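Local structure of 2,3-dimethylmalate lyase (Aspergillus niger, 3FA4) at residues Phe19-Gly24 with Ile236-Ala241; Asp27-Arg32 with Arg276-Asp281; Val109-Ile114 with Val156-Thr161; Phe188-Thr193 with Leu211-Glu216. The protein binds a magnesium ion in a TIM barrel of the phosphoenolpyruvate phosphomutase family and assembles from four chains. All blocks are in the same frame, centred on the assembly; numbering follows the deposited sequence.

Interaction 1 of 4, residues Phe19-Gly24 with Ile236-Ala241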
loop_
_atom_site.group_PDB
_atom_site.type_symbol
_atom_site.label_atom_id
_atom_site.label_comp_id
_atom_site.label_asym_id
_atom_site.label_seq_id
_atom_site.Cartn_x
_atom_site.Cartn_y
_atom_site.Cartn_z
ATOM N N PHE B 19 3.885 7.028 35.057
ATOM C CA PHE B 19 4.658 7.895 34.210
ATOM C C PHE B 19 5.048 7.052 33.016
ATOM O O PHE B 19 5.516 5.935 33.183
ATOM C CB PHE B 19 5.881 8.411 34.973
ATOM C CG PHE B 19 6.666 9.371 34.192
ATOM C CD1 PHE B 19 6.139 10.626 33.920
ATOM C CD2 PHE B 19 7.924 9.022 33.698
ATOM C CE1 PHE B 19 6.836 11.521 33.081
ATOM C CE2 PHE B 19 8.631 9.893 32.883
ATOM C CZ PHE B 19 8.088 11.150 32.564
ATOM N N ILE B 20 4.843 7.582 31.819
ATOM C CA ILE B 20 5.060 6.869 30.543
ATOM C C ILE B 20 6.376 7.303 29.857
ATOM O O ILE B 20 6.603 8.491 29.641
ATOM C CB ILE B 20 3.836 7.081 29.606
ATOM C CG1 ILE B 20 2.576 6.562 30.306
ATOM C CG2 ILE B 20 4.012 6.349 28.240
ATOM C CD1 ILE B 20 1.541 7.551 30.514
ATOM N N VAL B 21 7.238 6.325 29.559
ATOM C CA VAL B 21 8.565 6.570 29.062
ATOM C C VAL B 21 8.575 5.850 27.755
ATOM O O VAL B 21 8.429 4.642 27.730
ATOM C CB VAL B 21 9.726 6.026 29.996
ATOM C CG1 VAL B 21 11.101 6.260 29.296
ATOM C CG2 VAL B 21 9.696 6.686 31.353
ATOM N N ALA B 22 8.726 6.586 26.670
ATOM C CA ALA B 22 8.504 6.003 25.418
ATOM C C ALA B 22 9.618 6.385 24.465
ATOM O O ALA B 22 9.639 7.499 23.951
ATOM C CB ALA B 22 7.121 6.368 24.893
ATOM N N PRO B 23 10.588 5.457 24.229
ATOM C CA PRO B 23 11.618 5.800 23.289
ATOM C C PRO B 23 11.113 5.912 21.877
ATOM O O PRO B 23 10.179 5.177 21.451
ATOM C CB PRO B 23 12.637 4.658 23.471
ATOM C CG PRO B 23 11.862 3.590 23.861
ATOM C CD PRO B 23 10.876 4.137 24.817
ATOM N N GLY B 24 11.749 6.800 21.132
ATOM C CA GLY B 24 11.338 6.986 19.745
ATOM C C GLY B 24 11.881 5.863 18.872
ATOM O O GLY B 24 13.113 5.621 18.804
ATOM N N ILE B 236 7.032 11.167 28.814
ATOM C CA ILE B 236 8.243 11.621 28.116
ATOM C C ILE B 236 8.528 10.706 26.911
ATOM O O ILE B 236 8.395 9.470 26.992
ATOM C CB ILE B 236 9.468 11.714 29.125
ATOM C CG1 ILE B 236 10.638 12.536 28.534
ATOM C CG2 ILE B 236 9.893 10.297 29.571
ATOM C CD1 ILE B 236 11.757 12.830 29.567
ATOM N N ILE B 237 8.932 11.333 25.809
ATOM C CA ILE B 237 9.227 10.682 24.528
ATOM C C ILE B 237 10.592 11.101 24.144
ATOM O O ILE B 237 11.027 12.117 24.583
ATOM C CB ILE B 237 8.139 10.938 23.386
ATOM C CG1 ILE B 237 8.091 12.419 22.947
ATOM C CG2 ILE B 237 6.765 10.335 23.813
ATOM C CD1 ILE B 237 7.184 12.674 21.810
ATOM N N PHE B 238 11.320 10.268 23.415
ATOM C CA PHE B 238 12.645 10.594 23.002
ATOM C C PHE B 238 12.755 10.186 21.579
ATOM O O PHE B 238 13.321 9.141 21.337
ATOM C CB PHE B 238 13.746 9.808 23.771
ATOM C CG PHE B 238 13.622 9.825 25.270
ATOM C CD1 PHE B 238 12.884 8.842 25.937
ATOM C CD2 PHE B 238 14.315 10.766 26.032
ATOM C CE1 PHE B 238 12.788 8.851 27.307
ATOM C CE2 PHE B 238 14.214 10.761 27.410
ATOM C CZ PHE B 238 13.460 9.802 28.027
ATOM N N PRO B 239 12.297 11.015 20.621
ATOM C CA PRO B 239 12.160 10.633 19.234
ATOM C C PRO B 239 13.438 10.162 18.512
ATOM O O PRO B 239 13.373 9.468 17.470
ATOM C CB PRO B 239 11.639 11.943 18.581
ATOM C CG PRO B 239 11.079 12.745 19.635
ATOM C CD PRO B 239 11.837 12.409 20.848
ATOM N N PHE B 240 14.598 10.601 19.007
ATOM C CA PHE B 240 15.918 10.174 18.470
ATOM C C PHE B 240 16.701 9.069 19.221
ATOM O O PHE B 240 17.845 8.821 18.917
ATOM C CB PHE B 240 16.784 11.382 18.326
ATOM C CG PHE B 240 16.633 12.020 17.045
ATOM C CD1 PHE B 240 15.432 12.672 16.731
ATOM C CD2 PHE B 240 17.663 11.982 16.142
ATOM C CE1 PHE B 240 15.237 13.250 15.500
ATOM C CE2 PHE B 240 17.517 12.548 14.918
ATOM C CZ PHE B 240 16.289 13.197 14.580
ATOM N N ALA B 241 16.087 8.373 20.158
ATOM C CA ALA B 241 16.813 7.378 20.958
ATOM C C ALA B 241 17.460 6.291 20.101
ATOM O O ALA B 241 18.516 5.800 20.429
ATOM C CB ALA B 241 15.871 6.749 22.023
#
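Ile236 meets Phe19 and Val21 where the first and last strands of a TIM barrel come together; the pairing of 20-24 with 236-238 is the parallel seam that closes the ring. Ile236 N gives a nearly straight bond to Ile20 O (2.8 Å), and Ile236 O accepts from Ala22 N (2.9 Å). Ile236 CG2 touches Phe19 CE2 at 3.6 Å, because Phe19 CG, anti to the backbone N (chi1 -176°), places the ring against Ile236 and helix 225-231. Ile237 turns to the other face of the sheet, on the same side as Ala22, where Ile237 CG2 lies 4.1 Å from Ala22 CB. Phe238 N bonds to Ala22 O, and its side chain returns to the face of Val21 and Pro23, where Val21 CG1 abuts Phe238 CE1 at the ring edge, in plane, at 3.7 Å. Met254 and Pro263 of the second subunit pack on Pro23 and Phe238 of this face. This is consistent with the exchange of barrel helices between subunits known in this superfamily. At Pro239 the strand gives way to a type I turn from Phe238 to Ala241, and the close approach of the Pro239 backbone to Gly24 leaves no room for a beta carbon there. Phe238 O is gripped twice, by Gly24 N (2.8 Å) and Ala241 N (3.1 Å), from opposite faces of its carbonyl plane.

Interaction 2 of 4, residues Asp27-Arg32 with Arg276-Asp281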
loop_
_atom_site.group_PDB
_atom_site.type_symbol
_atom_site.label_atom_id
_atom_site.label_comp_id
_atom_site.label_asym_id
_atom_site.label_seq_id
_atom_site.Cartn_x
_atom_site.Cartn_y
_atom_site.Cartn_z
ATOM N N ASP B 27 10.653 1.922 12.864
ATOM C CA ASP B 27 10.624 0.735 12.025
ATOM C C ASP B 27 10.542 -0.562 12.860
ATOM O O ASP B 27 10.535 -0.538 14.109
ATOM C CB ASP B 27 11.785 0.741 10.993
ATOM C CG ASP B 27 13.130 0.258 11.545
ATOM O OD1 ASP B 27 13.436 0.351 12.775
ATOM O OD2 ASP B 27 13.952 -0.185 10.700
ATOM N N GLY B 28 10.478 -1.695 12.178
ATOM C CA GLY B 28 10.357 -2.966 12.867
ATOM C C GLY B 28 11.493 -3.241 13.799
ATOM O O GLY B 28 11.259 -3.647 14.916
ATOM N N LEU B 29 12.711 -3.004 13.328
ATOM C CA LEU B 29 13.983 -3.247 13.993
ATOM C C LEU B 29 14.243 -2.464 15.259
ATOM O O LEU B 29 14.679 -3.030 16.253
ATOM C CB LEU B 29 15.131 -2.876 13.014
ATOM C CG LEU B 29 15.816 -4.007 12.282
ATOM C CD1 LEU B 29 16.961 -3.471 11.532
ATOM C CD2 LEU B 29 16.286 -5.020 13.323
ATOM N N SER B 30 14.018 -1.138 15.195
ATOM C CA SER B 30 14.147 -0.246 16.330
ATOM C C SER B 30 13.120 -0.570 17.380
ATOM O O SER B 30 13.425 -0.509 18.544
ATOM C CB SER B 30 14.006 1.189 15.918
ATOM O OG SER B 30 13.002 1.344 14.969
ATOM N N ALA B 31 11.896 -0.856 16.925
ATOM C CA ALA B 31 10.792 -1.336 17.766
ATOM C C ALA B 31 11.130 -2.623 18.517
ATOM O O ALA B 31 10.910 -2.676 19.719
ATOM C CB ALA B 31 9.543 -1.473 16.956
ATOM N N ARG B 32 11.724 -3.627 17.840
ATOM C CA ARG B 32 12.180 -4.868 18.486
ATOM C C ARG B 32 13.287 -4.634 19.481
ATOM O O ARG B 32 13.229 -5.199 20.591
ATOM C CB ARG B 32 12.721 -5.900 17.498
ATOM C CG ARG B 32 11.753 -6.389 16.534
ATOM C CD ARG B 32 10.915 -7.361 17.231
ATOM N NE ARG B 32 10.035 -8.034 16.286
ATOM C CZ ARG B 32 9.281 -9.089 16.590
ATOM N NH1 ARG B 32 9.279 -9.614 17.820
ATOM N NH2 ARG B 32 8.536 -9.622 15.653
ATOM N N ARG B 276 16.428 -13.796 15.688
ATOM C CA ARG B 276 15.954 -13.846 17.073
ATOM C C ARG B 276 15.503 -12.502 17.626
ATOM O O ARG B 276 14.523 -12.411 18.332
ATOM C CB ARG B 276 16.995 -14.464 18.010
ATOM C CG ARG B 276 17.102 -15.982 17.870
ATOM C CD ARG B 276 18.114 -16.509 18.853
ATOM N NE ARG B 276 19.079 -17.444 18.262
ATOM C CZ ARG B 276 20.404 -17.224 18.210
ATOM N NH1 ARG B 276 20.939 -16.089 18.669
ATOM N NH2 ARG B 276 21.206 -18.142 17.684
ATOM N N VAL B 277 16.249 -11.455 17.332
ATOM C CA VAL B 277 15.899 -10.108 17.724
ATOM C C VAL B 277 14.507 -9.821 17.192
ATOM O O VAL B 277 13.693 -9.213 17.916
ATOM C CB VAL B 277 16.959 -9.081 17.166
ATOM C CG1 VAL B 277 16.343 -7.708 16.904
ATOM C CG2 VAL B 277 18.199 -9.003 18.138
ATOM N N CYS B 278 14.263 -10.253 15.933
ATOM C CA CYS B 278 12.982 -10.175 15.284
ATOM C C CYS B 278 11.997 -11.298 15.578
ATOM O O CYS B 278 11.114 -11.570 14.783
ATOM C CB CYS B 278 13.142 -10.016 13.789
ATOM S SG CYS B 278 13.980 -8.491 13.393
ATOM N N GLY B 279 12.092 -11.912 16.746
ATOM C CA GLY B 279 11.083 -12.888 17.145
ATOM C C GLY B 279 10.924 -14.161 16.304
ATOM O O GLY B 279 9.792 -14.597 16.076
ATOM N N LEU B 280 12.039 -14.770 15.888
ATOM C CA LEU B 280 12.069 -16.118 15.263
ATOM C C LEU B 280 11.403 -17.152 16.109
ATOM O O LEU B 280 10.560 -17.870 15.620
ATOM C CB LEU B 280 13.505 -16.624 15.055
ATOM C CG LEU B 280 13.736 -17.883 14.198
ATOM C CD1 LEU B 280 13.024 -17.819 12.852
ATOM C CD2 LEU B 280 15.231 -18.114 13.932
ATOM N N ASP B 281 11.855 -17.269 17.366
ATOM C CA ASP B 281 11.448 -18.352 18.255
ATOM C C ASP B 281 9.926 -18.380 18.328
ATOM O O ASP B 281 9.337 -19.431 18.072
ATOM C CB ASP B 281 12.072 -18.255 19.683
ATOM C CG ASP B 281 13.658 -18.221 19.694
ATOM O OD1 ASP B 281 14.347 -19.048 19.025
ATOM O OD2 ASP B 281 14.202 -17.333 20.429
#
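Arg32 lays its whole side chain across the backbone of Val277 and Cys278, and most of the surface buried in this contact belongs to these three residues. The aliphatic part of the arginine comes first: Arg32 CB lies 4.1 Å from Val277 CG1, and Arg32 CD approaches Val277 O to 3.4 Å. A bend at chi2 (-78°) then carries the guanidinium past the Cys278 backbone, so that one of its faces covers Cys278 O and Gly279 N. Arg32 NH2 stands 3.3 Å from Cys278 O, but the poor angle rules out a hydrogen bond; this nitrogen bonds instead to Gly55 O of the second subunit. What the arginine covers is a helix terminus. Helix 271-277 ends here in a Schellman motif with Gly279, at positive phi, as its C' residue; Gly279 N bonds back to Arg276 O (2.9 Å), and the chain at once enters helix 280-289. A cationic group over the carbonyl end of a helix would be expected to interact favourably with its dipole. Cys278 SG, anti to its own carbonyl carbon, meets Leu29 CD2 of the first turn of helix 28-37 at 4.2 Å. That turn, which follows the first strand of the TIM barrel, is capped by Asp27, whose OD1 accepts from Ser30 N (2.9 Å). On Cys278 and Arg32 alike packs Gln56 of the second subunit.

Interaction 3 of 4, residues Val109-Ile114 with Val156-Thr161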
loop_
_atom_site.group_PDB
_atom_site.type_symbol
_atom_site.label_atom_id
_atom_site.label_comp_id
_atom_site.label_asym_id
_atom_site.label_seq_id
_atom_site.Cartn_x
_atom_site.Cartn_y
_atom_site.Cartn_z
ATOM N N VAL B 109 -3.205 1.457 17.536
ATOM C CA VAL B 109 -2.412 2.598 18.060
ATOM C C VAL B 109 -2.981 3.054 19.393
ATOM O O VAL B 109 -4.172 3.139 19.465
ATOM C CB VAL B 109 -2.343 3.728 17.068
ATOM C CG1 VAL B 109 -1.445 4.830 17.623
ATOM C CG2 VAL B 109 -1.755 3.179 15.772
ATOM N N ALA B 110 -2.158 3.256 20.445
ATOM C CA ALA B 110 -2.660 3.755 21.733
ATOM C C ALA B 110 -2.940 5.294 21.859
ATOM O O ALA B 110 -3.815 5.697 22.614
ATOM C CB ALA B 110 -1.798 3.255 22.889
ATOM N N ALA B 111 -2.174 6.130 21.190
ATOM C CA ALA B 111 -2.334 7.561 21.256
ATOM C C ALA B 111 -1.730 8.119 19.967
ATOM O O ALA B 111 -0.912 7.462 19.383
ATOM C CB ALA B 111 -1.574 8.114 22.462
ATOM N N PHE B 112 -2.131 9.303 19.520
ATOM C CA PHE B 112 -1.444 9.951 18.369
ATOM C C PHE B 112 -1.439 11.424 18.627
ATOM O O PHE B 112 -2.368 11.929 19.228
ATOM C CB PHE B 112 -2.159 9.678 17.016
ATOM C CG PHE B 112 -3.620 10.042 16.985
ATOM C CD1 PHE B 112 -4.033 11.298 16.578
ATOM C CD2 PHE B 112 -4.585 9.120 17.319
ATOM C CE1 PHE B 112 -5.394 11.622 16.501
ATOM C CE2 PHE B 112 -5.941 9.437 17.281
ATOM C CZ PHE B 112 -6.346 10.691 16.862
ATOM N N HIS B 113 -0.402 12.143 18.244
ATOM C CA HIS B 113 -0.582 13.601 18.352
ATOM C C HIS B 113 -1.005 14.318 17.062
ATOM O O HIS B 113 -0.591 13.929 16.018
ATOM C CB HIS B 113 0.596 14.347 19.033
ATOM C CG HIS B 113 1.949 13.988 18.514
ATOM N ND1 HIS B 113 2.472 14.512 17.333
ATOM C CD2 HIS B 113 2.912 13.185 19.032
ATOM C CE1 HIS B 113 3.689 14.023 17.137
ATOM N NE2 HIS B 113 3.984 13.218 18.153
ATOM N N ILE B 114 -1.775 15.399 17.204
ATOM C CA ILE B 114 -2.229 16.285 16.085
ATOM C C ILE B 114 -1.882 17.760 16.385
ATOM O O ILE B 114 -2.138 18.233 17.485
ATOM C CB ILE B 114 -3.763 16.078 15.804
ATOM C CG1 ILE B 114 -3.923 15.038 14.709
ATOM C CG2 ILE B 114 -4.482 17.369 15.350
ATOM C CD1 ILE B 114 -5.238 14.696 14.544
ATOM N N VAL B 156 -6.083 7.651 22.639
ATOM C CA VAL B 156 -5.711 8.862 23.383
ATOM C C VAL B 156 -5.342 10.013 22.415
ATOM O O VAL B 156 -4.440 9.889 21.639
ATOM C CB VAL B 156 -4.575 8.482 24.452
ATOM C CG1 VAL B 156 -3.861 9.691 25.055
ATOM C CG2 VAL B 156 -5.164 7.632 25.586
ATOM N N VAL B 157 -6.092 11.106 22.434
ATOM C CA VAL B 157 -5.823 12.265 21.594
ATOM C C VAL B 157 -4.845 13.222 22.270
ATOM O O VAL B 157 -5.127 13.799 23.321
ATOM C CB VAL B 157 -7.131 12.988 21.134
ATOM C CG1 VAL B 157 -6.798 14.057 20.162
ATOM C CG2 VAL B 157 -8.039 11.981 20.402
ATOM N N ILE B 158 -3.660 13.346 21.690
ATOM C CA ILE B 158 -2.699 14.309 22.193
ATOM C C ILE B 158 -2.780 15.568 21.353
ATOM O O ILE B 158 -2.737 15.432 20.153
ATOM C CB ILE B 158 -1.287 13.751 22.231
ATOM C CG1 ILE B 158 -1.287 12.345 22.912
ATOM C CG2 ILE B 158 -0.403 14.777 22.907
ATOM C CD1 ILE B 158 0.061 11.680 23.182
ATOM N N ALA B 159 -2.949 16.749 21.987
ATOM C CA ALA B 159 -3.013 18.047 21.321
ATOM C C ALA B 159 -1.627 18.708 21.376
ATOM O O ALA B 159 -1.127 19.053 22.417
ATOM C CB ALA B 159 -4.108 18.950 21.965
ATOM N N ARG B 160 -0.976 18.820 20.234
ATOM C CA ARG B 160 0.300 19.463 20.120
ATOM C C ARG B 160 0.152 20.878 19.549
ATOM O O ARG B 160 -0.688 21.135 18.670
ATOM C CB ARG B 160 1.174 18.608 19.201
ATOM C CG ARG B 160 2.471 19.230 18.889
ATOM C CD ARG B 160 3.272 18.316 18.093
ATOM N NE ARG B 160 4.139 19.062 17.204
ATOM C CZ ARG B 160 5.309 18.629 16.755
ATOM N NH1 ARG B 160 5.750 17.432 17.082
ATOM N NH2 ARG B 160 6.013 19.396 15.948
ATOM N N THR B 161 0.980 21.777 20.058
ATOM C CA THR B 161 1.083 23.103 19.541
ATOM C C THR B 161 2.501 23.490 19.227
ATOM O O THR B 161 3.445 23.295 20.026
ATOM C CB THR B 161 0.357 24.170 20.358
ATOM O OG1 THR B 161 0.440 25.417 19.673
ATOM C CG2 THR B 161 0.853 24.281 21.872
#
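Val156 and Ala110 open a run of five backbone hydrogen bonds between two parallel strands, Val156 N giving to Ala110 O at 3.0 Å. Phe112 and Ile114 carry the rest on their side, each using both its N-H and its carbonyl; the last bond joins Arg160 N to Ile114 O (3.0 Å). Ala111 and His113 turn their peptide groups the other way, to Ala85 of strand 83-86, yet Ala111 CA lies 3.2 Å from Val156 O in a C-H...O contact, and His113 CA makes the like contact with Ile158 O. Strands 111-114 and 156-161 are the fourth and fifth of a TIM barrel, joined through helix 134-151 in a beta-alpha-beta crossover, and the axes of the two short segments are inclined at 27°. Apolar contacts differ on the two faces. On the barrel's inner side Ala111 CB touches both Val156 CB (3.6 Å) and Ile158 CD1 (4.0 Å); on the outer side Phe112 CZ lies beside Val157 CG2, while Ile114, Val157 and Ala159 meet helix 134-151. The polar side chains gather at the carboxyl ends of the strands, near the magnesium. With CG between its backbone N and carbonyl carbon (chi1 48°), the His113 ring crosses Arg160 obliquely, and Arg160 CD comes 4.0 Å from His113 ND1; ring and guanidinium planes are 28° apart. His113 NE2 is hydrogen-bonded to Tyr43 OH, and the ring touches Asp86, a ligand of the metal. Arg160 NH2 makes a salt bridge with Asp162 OD1.

Interaction 4 of 4, residues Phe188-Thr193 with Leu211-Glu216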
loop_
_atom_site.group_PDB
_atom_site.type_symbol
_atom_site.label_atom_id
_atom_site.label_comp_id
_atom_site.label_asym_id
_atom_site.label_seq_id
_atom_site.Cartn_x
_atom_site.Cartn_y
_atom_site.Cartn_z
ATOM N N PHE B 188 0.769 18.933 24.598
ATOM C CA PHE B 188 2.143 18.716 24.083
ATOM C C PHE B 188 2.613 20.101 23.575
ATOM O O PHE B 188 2.234 20.514 22.469
ATOM C CB PHE B 188 2.009 17.656 22.933
ATOM C CG PHE B 188 3.320 17.333 22.135
ATOM C CD1 PHE B 188 3.367 16.225 21.305
ATOM C CD2 PHE B 188 4.462 18.064 22.265
ATOM C CE1 PHE B 188 4.501 15.888 20.621
ATOM C CE2 PHE B 188 5.553 17.741 21.564
ATOM C CZ PHE B 188 5.566 16.649 20.719
ATOM N N LEU B 189 3.363 20.834 24.411
ATOM C CA LEU B 189 4.015 22.098 24.055
ATOM C C LEU B 189 5.413 21.822 23.493
ATOM O O LEU B 189 6.375 21.491 24.221
ATOM C CB LEU B 189 4.136 23.010 25.277
ATOM C CG LEU B 189 4.006 24.547 25.190
ATOM C CD1 LEU B 189 4.855 25.189 26.298
ATOM C CD2 LEU B 189 4.363 25.139 23.860
ATOM N N GLU B 190 5.500 21.927 22.185
ATOM C CA GLU B 190 6.701 21.609 21.452
ATOM C C GLU B 190 7.748 22.654 21.703
ATOM O O GLU B 190 7.499 23.872 21.621
ATOM C CB GLU B 190 6.396 21.450 19.949
ATOM C CG GLU B 190 7.682 21.316 19.005
ATOM C CD GLU B 190 8.494 19.999 19.212
ATOM O OE1 GLU B 190 8.312 19.291 20.234
ATOM O OE2 GLU B 190 9.355 19.685 18.377
ATOM N N GLY B 191 8.923 22.173 22.032
ATOM C CA GLY B 191 10.082 23.044 22.191
ATOM C C GLY B 191 10.129 23.955 23.391
ATOM O O GLY B 191 10.599 25.088 23.291
ATOM N N ILE B 192 9.647 23.445 24.535
ATOM C CA ILE B 192 9.798 24.170 25.778
ATOM C C ILE B 192 11.250 24.645 25.880
ATOM O O ILE B 192 12.155 23.855 25.667
ATOM C CB ILE B 192 9.393 23.283 26.954
ATOM C CG1 ILE B 192 7.883 23.069 26.921
ATOM C CG2 ILE B 192 9.874 23.913 28.300
ATOM C CD1 ILE B 192 7.523 21.716 27.340
ATOM N N THR B 193 11.477 25.934 26.169
ATOM C CA THR B 193 12.839 26.515 26.169
ATOM C C THR B 193 13.686 26.538 27.457
ATOM O O THR B 193 14.871 26.865 27.403
ATOM C CB THR B 193 12.838 27.915 25.581
ATOM O OG1 THR B 193 12.091 28.786 26.419
ATOM C CG2 THR B 193 12.211 27.891 24.188
ATOM N N LEU B 211 2.978 16.045 28.057
ATOM C CA LEU B 211 3.960 15.214 27.432
ATOM C C LEU B 211 5.144 16.098 27.170
ATOM O O LEU B 211 5.005 17.118 26.568
ATOM C CB LEU B 211 3.444 14.678 26.102
ATOM C CG LEU B 211 4.310 13.819 25.186
ATOM C CD1 LEU B 211 3.466 12.921 24.417
ATOM C CD2 LEU B 211 5.184 14.574 24.285
ATOM N N LEU B 212 6.306 15.701 27.639
ATOM C CA LEU B 212 7.531 16.347 27.264
ATOM C C LEU B 212 8.223 15.730 26.072
ATOM O O LEU B 212 8.528 14.584 26.065
ATOM C CB LEU B 212 8.476 16.457 28.444
ATOM C CG LEU B 212 9.893 16.974 28.255
ATOM C CD1 LEU B 212 9.922 18.378 27.911
ATOM C CD2 LEU B 212 10.689 16.706 29.449
ATOM N N ASN B 213 8.486 16.528 25.071
ATOM C CA ASN B 213 9.320 16.085 23.970
ATOM C C ASN B 213 10.857 16.305 24.121
ATOM O O ASN B 213 11.421 17.428 23.952
ATOM C CB ASN B 213 8.835 16.666 22.657
ATOM C CG ASN B 213 9.580 16.085 21.465
ATOM O OD1 ASN B 213 10.069 14.915 21.466
ATOM N ND2 ASN B 213 9.684 16.907 20.423
ATOM N N MET B 214 11.549 15.207 24.411
ATOM C CA MET B 214 12.947 15.298 24.754
ATOM C C MET B 214 13.849 14.873 23.599
ATOM O O MET B 214 14.368 13.765 23.532
ATOM C CB MET B 214 13.253 14.478 26.028
ATOM C CG MET B 214 14.624 14.786 26.654
ATOM S SD MET B 214 14.691 16.472 27.213
ATOM C CE MET B 214 15.438 17.290 25.809
ATOM N N VAL B 215 14.004 15.777 22.668
ATOM C CA VAL B 215 15.032 15.654 21.672
ATOM C C VAL B 215 16.222 16.460 22.209
ATOM O O VAL B 215 16.123 17.678 22.373
ATOM C CB VAL B 215 14.579 16.174 20.341
ATOM C CG1 VAL B 215 15.672 15.816 19.318
ATOM C CG2 VAL B 215 13.336 15.520 19.980
ATOM N N GLU B 216 17.314 15.776 22.572
ATOM C CA GLU B 216 18.446 16.492 23.122
ATOM C C GLU B 216 19.052 17.396 22.083
ATOM O O GLU B 216 18.820 17.230 20.850
ATOM C CB GLU B 216 19.477 15.568 23.691
ATOM C CG GLU B 216 18.992 14.718 24.850
ATOM C CD GLU B 216 19.889 13.485 24.968
ATOM O OE1 GLU B 216 20.113 12.855 23.903
ATOM O OE2 GLU B 216 20.417 13.211 26.086
HETATM O O HOH W 1 7.387 19.130 24.890
#
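Glu190 OE1 takes a hydrogen bond from Asn213 ND2 at 2.8 Å, through the syn lone pair of the carboxylate and with the oxygen in the plane of the amide. The two flat groups are nearly coplanar, 15° apart. Glu190 achieves this by starting out anti to its backbone N and then bending at chi2 (67°), which turns the carboxylate back across the gap to the asparagine. A second polar link runs through water: the molecule donates to Leu189 O (2.7 Å) and accepts from Asn213 N (2.8 Å), so it stands where a direct bond would join more closely set parallel strands. Strands 186-189 and 211-213, the sixth and seventh of the TIM barrel, thus splay apart toward their carboxyl ends, and solvent fills the place of a backbone bond. Between these two segments the remaining contacts are made by side chains. Leu211 CD2 sits over the centre of the Phe188 ring, 3.8 Å from its centroid, in a CH-pi contact, while Asn213 CB reaches CE2 of the same ring at 3.6 Å. On the other side of the strands Ile192, which ends a type II turn begun at Leu189, sets CD1 against Leu212 CD1 at 4.2 Å. Phe188 in turn meets the His113 ring edge-to-face. Around this join, Leu211 bonds to the backbone of Gly187, strands 156-161 and 235-238 flank the pair, and helix 195-204, the connection between the two strands, packs on Leu189 and Ile192.

In the fold
Interactions 1, 3 and 4 are joints of one barrel wall, whereas interaction 2 lies about 19 Å from interaction 1 between centres and joins the helix after the first strand to the C-terminal helices. All four are buried; 1 and 3 lie nearest the chain's centre and are bonded directly through the backbone, 4 relies on water and side chains, and 2, the farthest out, has no hydrogen bond between its segments and uses an arginine also bonded to another chain. Interaction 4 touches both its fellows, as strand 211-213 neighbours 235-238 and 186-189 neighbours 156-161. The second subunit reaches interactions 1, 2 and 4, but no other chain touches interaction 3, the nearest to the magnesium.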